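PDB 1YQH: IG hypothetical 16092, which is of unknown function but belongs to the UPF0045 (DUF77) family of thiamine-binding-like proteins and may therefore bind thiamine or a related small molecule. Local coordinates for the interface of chains A and B and the interface of chains A and C. Numbering follows the deposited sequence. Chains: chain A/B/C, IG hypothetical 16092.

Contact 1: the interface of chains A and B. Residues chain A 54-55, 58; chain B 62, 65.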
loop_
_atom_site.group_PDB
_atom_site.type_symbol
_atom_site.label_atom_id
_atom_site.label_comp_id
_atom_site.label_asym_id
_atom_site.label_seq_id
_atom_site.Cartn_x
_atom_site.Cartn_y
_atom_site.Cartn_z
ATOM N N LEU A 54 17.803 0.367 6.849
ATOM C CA LEU A 54 16.669 1.250 6.545
ATOM C C LEU A 54 17.013 2.406 5.597
ATOM O O LEU A 54 16.360 2.561 4.581
ATOM C CB LEU A 54 16.057 1.809 7.837
ATOM C CG LEU A 54 14.859 2.770 7.674
ATOM C CD1 LEU A 54 13.656 2.113 6.955
ATOM C CD2 LEU A 54 14.459 3.322 9.030
ATOM N N ASP A 55 18.008 3.224 5.947
ATOM C CA ASP A 55 18.336 4.394 5.128
ATOM C C ASP A 55 18.862 4.009 3.741
ATOM O O ASP A 55 18.567 4.685 2.756
ATOM C CB ASP A 55 19.347 5.312 5.834
ATOM C CG ASP A 55 18.766 6.012 7.057
ATOM O OD1 ASP A 55 17.538 6.078 7.202
ATOM O OD2 ASP A 55 19.549 6.519 7.876
ATOM N N LEU A 58 15.694 2.971 1.752
ATOM C CA LEU A 58 14.921 4.149 1.356
ATOM C C LEU A 58 15.613 4.936 0.241
ATOM O O LEU A 58 14.951 5.450 -0.664
ATOM C CB LEU A 58 14.600 5.056 2.550
ATOM C CG LEU A 58 13.612 4.440 3.541
ATOM C CD1 LEU A 58 13.634 5.272 4.820
ATOM C CD2 LEU A 58 12.200 4.376 2.924
ATOM N N LYS B 62 9.808 8.216 9.103
ATOM C CA LYS B 62 10.814 7.477 9.884
ATOM C C LYS B 62 10.677 7.759 11.375
ATOM O O LYS B 62 10.741 6.853 12.207
ATOM C CB LYS B 62 12.222 7.836 9.407
ATOM C CG LYS B 62 12.525 7.248 8.043
ATOM C CD LYS B 62 13.697 7.943 7.371
ATOM C CE LYS B 62 14.987 7.657 8.081
ATOM N NZ LYS B 62 16.160 8.286 7.382
ATOM N N GLN B 65 7.371 6.102 12.771
ATOM C CA GLN B 65 7.500 4.677 13.089
ATOM C C GLN B 65 8.407 4.452 14.314
ATOM O O GLN B 65 8.126 3.587 15.136
ATOM C CB GLN B 65 7.879 3.830 11.863
ATOM C CG GLN B 65 9.297 3.873 11.455
ATOM C CD GLN B 65 9.644 2.935 10.280
ATOM O OE1 GLN B 65 8.813 2.178 9.751
ATOM N NE2 GLN B 65 10.887 2.999 9.874
#
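Helix 54-70 of chain A meets helix 54-70 of chain B: the first turns of the A helix, through A:Leu54, A:Asp55 and A:Leu58, face the middle of the B helix at B:Lys62 and B:Gln65. B:Lys62 has the largest hidden surface of the residues here, 59 Å². Its aliphatic stem runs alongside A:Leu58 in the opposite direction, and the CD1 branch of that leucine lies 3.7 Å from CD of B:Lys62. A bend in the lysine chain at chi3 (68°) then carries the ammonium across the carboxylate of A:Asp55, the two side chains meeting at about a right angle. NZ of B:Lys62 donates to OD1 of A:Asp55 at 2.6 Å, a hydrogen bond that is also a salt bridge. The approach is tilted: the donor stands 44° out of the carboxylate plane. The other oxygen, OD2 of A:Asp55, is 3.9 Å from the same NZ, which makes the grip one-sided. Beside this pair, A:Leu54 and B:Gln65 approach from opposite directions, and NE2 of the glutamine amide comes to 3.7 Å from CD2 of A:Leu54, a van der Waals contact. Whether this pairing is the biological one the structure alone does not show. In the deposited four-chain assembly the site joins helix to helix between chains A and B by a charged pair flanked by aliphatic contact, twice over by the two-fold symmetry.

Contact 2: the interface of chains A and C. Residues chain A 13, 46-47, 79; chain C 11, 47, 81.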
loop_
_atom_site.group_PDB
_atom_site.type_symbol
_atom_site.label_atom_id
_atom_site.label_comp_id
_atom_site.label_asym_id
_atom_site.label_seq_id
_atom_site.Cartn_x
_atom_site.Cartn_y
_atom_site.Cartn_z
ATOM N N SER A 13 6.957 -0.524 -5.027
ATOM C CA SER A 13 6.662 -0.527 -6.447
ATOM C C SER A 13 6.603 0.901 -6.962
ATOM O O SER A 13 6.356 1.828 -6.184
ATOM C CB SER A 13 5.345 -1.263 -6.710
ATOM O OG SER A 13 4.293 -0.693 -5.961
HETATM N N MSE A 46 4.003 -7.699 -8.330
HETATM C CA MSE A 46 3.359 -6.439 -7.886
HETATM C C MSE A 46 4.274 -5.503 -7.095
HETATM O O MSE A 46 4.027 -4.294 -7.047
HETATM C CB MSE A 46 2.111 -6.733 -7.019
HETATM C CG MSE A 46 1.042 -7.621 -7.713
HETATM SE SE MSE A 46 0.328 -6.824 -9.328
HETATM C CE MSE A 46 -0.615 -5.359 -8.493
ATOM N N GLU A 47 5.311 -6.082 -6.476
ATOM C CA GLU A 47 6.219 -5.389 -5.548
ATOM C C GLU A 47 7.605 -6.028 -5.630
ATOM O O GLU A 47 7.714 -7.228 -5.895
ATOM C CB GLU A 47 5.736 -5.530 -4.085
ATOM C CG GLU A 47 4.278 -5.171 -3.774
ATOM C CD GLU A 47 3.904 -3.726 -4.103
ATOM O OE1 GLU A 47 4.773 -2.824 -4.102
ATOM O OE2 GLU A 47 2.711 -3.495 -4.366
ATOM N N SER A 79 4.862 3.108 -4.010
ATOM C CA SER A 79 4.296 2.468 -2.823
ATOM C C SER A 79 5.432 1.775 -2.078
ATOM O O SER A 79 6.323 1.194 -2.698
ATOM C CB SER A 79 3.241 1.428 -3.205
ATOM O OG SER A 79 2.194 1.991 -3.984
ATOM N N SER C 11 -1.705 -8.893 -5.209
ATOM C CA SER C 11 -0.967 -9.209 -3.999
ATOM C C SER C 11 -1.786 -8.775 -2.806
ATOM O O SER C 11 -2.649 -7.891 -2.919
ATOM C CB SER C 11 0.418 -8.551 -4.003
ATOM O OG SER C 11 0.285 -7.144 -4.114
ATOM N N GLU C 47 4.134 -9.437 1.217
ATOM C CA GLU C 47 2.819 -9.714 0.644
ATOM C C GLU C 47 2.846 -11.006 -0.156
ATOM O O GLU C 47 3.909 -11.456 -0.594
ATOM C CB GLU C 47 2.323 -8.541 -0.226
ATOM C CG GLU C 47 3.202 -8.175 -1.432
ATOM C CD GLU C 47 4.434 -7.337 -1.056
ATOM O OE1 GLU C 47 4.287 -6.334 -0.328
ATOM O OE2 GLU C 47 5.546 -7.676 -1.503
ATOM N N LYS C 81 -3.563 -5.321 -3.679
ATOM C CA LYS C 81 -3.265 -4.596 -4.909
ATOM C C LYS C 81 -3.569 -5.473 -6.110
ATOM O O LYS C 81 -3.197 -6.655 -6.123
ATOM C CB LYS C 81 -1.815 -4.154 -4.931
ATOM C CG LYS C 81 -1.526 -3.146 -6.039
ATOM C CD LYS C 81 -0.105 -2.633 -5.913
ATOM C CE LYS C 81 0.028 -1.723 -4.690
ATOM N NZ LYS C 81 1.368 -1.067 -4.626
HETATM O O HOH W 1 1.091 -5.066 -2.723
HETATM O O HOH W 2 1.781 -0.121 -7.077
#
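C:Lys81, on strand 75-84 of chain C, reaches across the interface to A:Glu47, and the two side chains cross at about a right angle. The lysine leaves its strand with CG opposite the backbone N (chi1 -168°) and bends at chi3, which brings the ammonium to the syn side of OE2 of A:Glu47. NZ of C:Lys81 meets OE2 of A:Glu47 at 2.8 Å on the syn lone pair, in a hydrogen bond and salt bridge. Two weak bonds, to the hydroxyls of A:Ser13 and A:Ser79, both at 3.2 Å from NZ of C:Lys81 to OG, add to the grip on the ammonium from strands 8-17 and 75-84 of chain A. A:Ser13 serves as second shell too: its OG donates to OE1 of A:Glu47 at 2.9 Å, 28° out of the carboxylate plane, so both carboxylate oxygens are held. The selenomethionine A:Met46, bent at chi2 and chi3, crosses the lysine stem obliquely and presses its CE methyl on CG of C:Lys81 at 3.4 Å, a tight fit. The carboxylate of C:Glu47 lies across the stem of A:Glu47, its plane turned 49° from the other carboxylate; CD of C:Glu47 is 3.5 Å from CG of A:Glu47, while their OE1 atoms stay 5.2 Å apart. Water also bridges the chains here: water 2 joins OG of A:Ser13 to NZ of C:Lys81, while water 1 lies 2.6 Å from OG of C:Ser11 and 2.8 Å from OE2 of A:Glu47.

Contact 3: the interface of chains A and C. Residues chain A 99; chain C 24, 28, 31, 35, 43.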
loop_
_atom_site.group_PDB
_atom_site.type_symbol
_atom_site.label_atom_id
_atom_site.label_comp_id
_atom_site.label_asym_id
_atom_site.label_seq_id
_atom_site.Cartn_x
_atom_site.Cartn_y
_atom_site.Cartn_z
ATOM N N TYR A 99 6.947 -21.287 3.770
ATOM C CA TYR A 99 5.970 -21.178 2.686
ATOM C C TYR A 99 6.544 -21.379 1.287
ATOM O O TYR A 99 5.834 -21.231 0.286
ATOM C CB TYR A 99 5.258 -19.824 2.794
ATOM C CG TYR A 99 4.666 -19.605 4.161
ATOM C CD1 TYR A 99 5.113 -18.572 4.980
ATOM C CD2 TYR A 99 3.669 -20.452 4.646
ATOM C CE1 TYR A 99 4.580 -18.385 6.243
ATOM C CE2 TYR A 99 3.129 -20.276 5.896
ATOM C CZ TYR A 99 3.583 -19.246 6.695
ATOM O OH TYR A 99 3.033 -19.071 7.946
ATOM N N TYR C 24 2.611 -14.422 13.720
ATOM C CA TYR C 24 3.006 -15.402 12.700
ATOM C C TYR C 24 2.061 -16.601 12.638
ATOM O O TYR C 24 1.793 -17.119 11.555
ATOM C CB TYR C 24 4.433 -15.921 12.916
ATOM C CG TYR C 24 5.565 -14.998 12.514
ATOM C CD1 TYR C 24 6.860 -15.244 12.975
ATOM C CD2 TYR C 24 5.358 -13.881 11.685
ATOM C CE1 TYR C 24 7.922 -14.428 12.629
ATOM C CE2 TYR C 24 6.436 -13.046 11.328
ATOM C CZ TYR C 24 7.712 -13.335 11.814
ATOM O OH TYR C 24 8.794 -12.548 11.500
ATOM N N ASP C 28 -0.365 -17.544 9.517
ATOM C CA ASP C 28 -0.225 -18.880 8.947
ATOM C C ASP C 28 -1.577 -19.406 8.471
ATOM O O ASP C 28 -1.660 -20.047 7.425
ATOM C CB ASP C 28 0.364 -19.831 9.986
ATOM C CG ASP C 28 0.701 -21.195 9.411
ATOM O OD1 ASP C 28 1.561 -21.280 8.501
ATOM O OD2 ASP C 28 0.118 -22.184 9.892
ATOM N N ILE C 31 -2.495 -17.696 5.291
ATOM C CA ILE C 31 -1.751 -18.303 4.185
ATOM C C ILE C 31 -2.329 -19.685 3.833
ATOM O O ILE C 31 -2.415 -20.056 2.663
ATOM C CB ILE C 31 -0.236 -18.329 4.459
ATOM C CG1 ILE C 31 0.291 -16.890 4.482
ATOM C CG2 ILE C 31 0.500 -19.117 3.369
ATOM C CD1 ILE C 31 1.714 -16.748 5.026
ATOM N N GLN C 35 -3.151 -21.425 0.294
ATOM C CA GLN C 35 -2.616 -22.753 -0.075
ATOM C C GLN C 35 -3.710 -23.726 -0.510
ATOM O O GLN C 35 -3.493 -24.559 -1.384
ATOM C CB GLN C 35 -1.832 -23.339 1.092
ATOM C CG GLN C 35 -0.559 -22.536 1.406
ATOM C CD GLN C 35 0.180 -23.028 2.635
ATOM O OE1 GLN C 35 1.418 -23.047 2.666
ATOM N NE2 GLN C 35 -0.565 -23.424 3.651
ATOM N N VAL C 43 4.302 -16.773 -1.827
ATOM C CA VAL C 43 4.391 -16.019 -0.594
ATOM C C VAL C 43 5.684 -15.199 -0.630
ATOM O O VAL C 43 6.774 -15.755 -0.835
ATOM C CB VAL C 43 4.348 -16.929 0.653
ATOM C CG1 VAL C 43 4.524 -16.095 1.933
ATOM C CG2 VAL C 43 3.018 -17.702 0.697
HETATM O O HOH W 3 5.172 -19.472 -1.826
HETATM O O HOH W 4 3.281 -22.193 0.582
HETATM O O HOH W 5 3.063 -16.858 9.135
#
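The phenol ring of A:Tyr99 carries the CD1 methyl of C:Ile31 over one face and a carboxylate oxygen of C:Asp28 at its edge, in plane. In this protein of the UPF0045 (DUF77) family, the tyrosine belongs to the 3-10 helix 97-99 of chain A and lies against helix 23-37 and strand 40-43 of chain C, with 103 Å² of its surface hidden by that chain. CD1 of C:Ile31 stands 3.6 Å from the centroid of the A:Tyr99 ring, a CH-pi contact shifted toward the rim. The isoleucine reaches the ring with both branches: CG1 opposite the carbonyl carbon (chi1 -67°) carries CD1 toward CE1 and CZ, while CG2 touches the CD2 and CE2 side. At the far end, OH of A:Tyr99 donates to OD1 of C:Asp28 at 2.7 Å. The bond uses the anti lone pair, away from OD2, and ring and carboxylate planes are 34° apart. Water 5 lies between this hydroxyl and the backbone O of C:Tyr24, 2.7 Å from the latter. Nearer the backbone, CB of A:Tyr99 packs at 3.7 Å on CB of C:Val43, whose side chain crosses it at a slant. The carbonyl O of A:Tyr99 is reached by two waters: water 4 leads to OE1 of C:Gln35, and water 3 lies 2.8 Å from N of C:Val43 in an almost straight bond (178° at H).

Chain A takes part in all three contacts, facing chain B in contact 1 and chain C in contacts 2 and 3. Between the centres of their C-alpha atoms, contacts 1 and 2 are about 18 Å apart, contacts 2 and 3 about 17 Å, and contacts 1 and 3 about 26 Å. No residue number recurs between contacts: contact 1 uses helix 54-70, contact 2 strands and a loop, contact 3 helix 23-37, strand 40-43 and the 3-10 helix. Contacts 2 and 3 are separate patches of one two-fold A-C interface and probably stabilise it together, while contact 1 adds chain B, consistent with the four-copy deposited assembly.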